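PDB 4ZI5: P91, which hydrolyses phosphotriesters as a promiscuous activity and is an alpha/beta hydrolase of the dienelactone hydrolase family. Local coordinates for residues M14-V19 with I29-W34. Numbering follows the deposited sequence.
Sequences MTARKV and IGEFHW
Arg-17 packs against both Phe-32 and Trp-34 on one face of the antiparallel hairpin formed by strands 15-23 and 26-34. CB and CG, the latter set between the backbone N and carbonyl carbon (chi1 71°), run past Trp-34 CZ3, with CG at 3.8 Å. From CG the chain is extended; CD passes Trp-34 CZ3 and CH2, and NE comes up to Phe-32 CD2. At the tip, CZ has Phe-32 CD2 over one face of the guanidinium at 3.5 Å, while the guanidinium presents its edge to the indole face: NH1 stands over the Trp-34 six-membered ring, 3.4 Å from CH2, in a cation-pi contact with the planes 70° apart. Thr-15 covers the other indole face with a CH-pi contact from CB. NH1 also forms a salt bridge with Glu-119, and NH2 a hydrogen bond with Gln-117. An alanine here would probably leave Glu-119 without its cationic mate and Phe-32 and Trp-34 without the guanidinium that packs on both. In the backbone, Arg-17 and Phe-32 form a hydrogen-bonded pair, Phe-32 N giving an almost straight bond to Arg-17 O (2.8 Å, 178°). On the other face, Ala-16 CB sits over the centre of the His-33 ring, 3.7 Å from CE1. His-33 NE2 donates to Glu-31 OE2 at 2.8 Å, and a water bridges ND1 to Thr-15 O, weakly at the carbonyl. The hairpin joins the main sheet through strand 71-74; against helix 56-67, the acceptor Glu-31 OE2 is likely to keep a proton on NE2, and both bonds would probably fix the imidazole's rotation.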
# COMPACT_ATOMS: atom_id res chain seq x y z
N MET A 14 5.94 27.79 -4.28
CA MET A 14 5.30 27.37 -5.51
C MET A 14 4.41 28.50 -6.03
O MET A 14 4.01 29.37 -5.26
CB MET A 14 4.48 26.11 -5.26
CG MET A 14 5.31 24.93 -4.73
SD MET A 14 6.65 24.45 -5.84
CE MET A 14 8.11 25.23 -5.14
N THR A 15 4.09 28.47 -7.31
CA THR A 15 3.20 29.49 -7.89
C THR A 15 1.95 28.84 -8.43
O THR A 15 1.94 27.62 -8.70
CB THR A 15 3.91 30.26 -9.01
OG1 THR A 15 5.19 30.69 -8.53
CG2 THR A 15 3.13 31.50 -9.44
N ALA A 16 0.89 29.63 -8.57
CA ALA A 16 -0.36 29.13 -9.12
C ALA A 16 -0.94 30.17 -10.07
O ALA A 16 -0.75 31.38 -9.87
CB ALA A 16 -1.33 28.82 -8.01
N ARG A 17 -1.72 29.70 -11.03
CA ARG A 17 -2.40 30.61 -11.94
C ARG A 17 -3.71 29.99 -12.37
O ARG A 17 -3.84 28.75 -12.44
CB ARG A 17 -1.51 30.90 -13.15
CG ARG A 17 -1.31 29.74 -14.12
CD ARG A 17 -0.38 30.14 -15.23
NE ARG A 17 -0.20 29.13 -16.29
CZ ARG A 17 0.94 28.50 -16.58
NH1 ARG A 17 2.05 28.67 -15.85
NH2 ARG A 17 0.95 27.65 -17.60
N LYS A 18 -4.69 30.84 -12.69
CA LYS A 18 -5.97 30.35 -13.18
C LYS A 18 -5.85 29.89 -14.62
O LYS A 18 -5.06 30.46 -15.40
CB LYS A 18 -7.05 31.42 -13.04
CG LYS A 18 -7.29 31.85 -11.59
CD LYS A 18 -7.73 30.70 -10.69
CE LYS A 18 -7.51 31.01 -9.21
NZ LYS A 18 -7.89 32.37 -8.73
N VAL A 19 -6.57 28.82 -14.95
CA VAL A 19 -6.65 28.32 -16.32
C VAL A 19 -8.12 28.19 -16.71
O VAL A 19 -8.83 27.38 -16.14
CB VAL A 19 -5.93 26.95 -16.47
CG1 VAL A 19 -6.09 26.38 -17.87
CG2 VAL A 19 -4.45 27.11 -16.14
N ILE A 29 -12.90 26.94 -14.68
CA ILE A 29 -11.77 27.71 -14.21
C ILE A 29 -10.97 26.86 -13.23
O ILE A 29 -11.29 26.78 -12.05
CB ILE A 29 -12.19 29.02 -13.53
CG1 ILE A 29 -13.33 29.73 -14.32
CG2 ILE A 29 -10.97 29.91 -13.42
CD1 ILE A 29 -14.14 30.69 -13.47
N GLY A 30 -9.94 26.22 -13.74
CA GLY A 30 -9.04 25.44 -12.89
C GLY A 30 -7.90 26.30 -12.35
O GLY A 30 -7.74 27.46 -12.73
N GLU A 31 -7.08 25.71 -11.48
CA GLU A 31 -5.91 26.38 -10.94
C GLU A 31 -4.69 25.50 -11.12
O GLU A 31 -4.67 24.36 -10.66
CB GLU A 31 -6.10 26.74 -9.44
CG GLU A 31 -5.03 27.67 -8.91
CD GLU A 31 -5.27 28.07 -7.48
OE1 GLU A 31 -5.71 29.21 -7.28
OE2 GLU A 31 -5.04 27.23 -6.58
N PHE A 32 -3.69 26.06 -11.80
CA PHE A 32 -2.49 25.35 -12.23
C PHE A 32 -1.33 25.74 -11.32
O PHE A 32 -1.04 26.93 -11.15
CB PHE A 32 -2.17 25.73 -13.67
CG PHE A 32 -0.96 25.07 -14.22
CD1 PHE A 32 -0.97 23.72 -14.56
CD2 PHE A 32 0.21 25.81 -14.45
CE1 PHE A 32 0.14 23.12 -15.10
CE2 PHE A 32 1.33 25.22 -15.00
CZ PHE A 32 1.29 23.87 -15.34
N HIS A 33 -0.67 24.72 -10.76
CA HIS A 33 0.44 24.89 -9.82
C HIS A 33 1.73 24.35 -10.39
O HIS A 33 1.78 23.22 -10.90
CB HIS A 33 0.13 24.17 -8.52
CG HIS A 33 -1.04 24.73 -7.79
ND1 HIS A 33 -0.93 25.30 -6.54
CD2 HIS A 33 -2.36 24.82 -8.13
CE1 HIS A 33 -2.11 25.73 -6.15
NE2 HIS A 33 -3.00 25.44 -7.08
N TRP A 34 2.79 25.15 -10.28
CA TRP A 34 4.11 24.72 -10.73
C TRP A 34 5.21 25.46 -9.95
O TRP A 34 4.97 26.51 -9.32
CB TRP A 34 4.24 24.89 -12.26
CG TRP A 34 4.60 26.27 -12.69
CD1 TRP A 34 5.83 26.70 -13.17
CD2 TRP A 34 3.76 27.44 -12.65
NE1 TRP A 34 5.78 28.05 -13.42
CE2 TRP A 34 4.52 28.53 -13.12
CE3 TRP A 34 2.43 27.67 -12.26
CZ2 TRP A 34 4.01 29.83 -13.20
CZ3 TRP A 34 1.93 28.98 -12.34
CH2 TRP A 34 2.72 30.03 -12.79
O HOH W 1 1.51 26.52 -6.01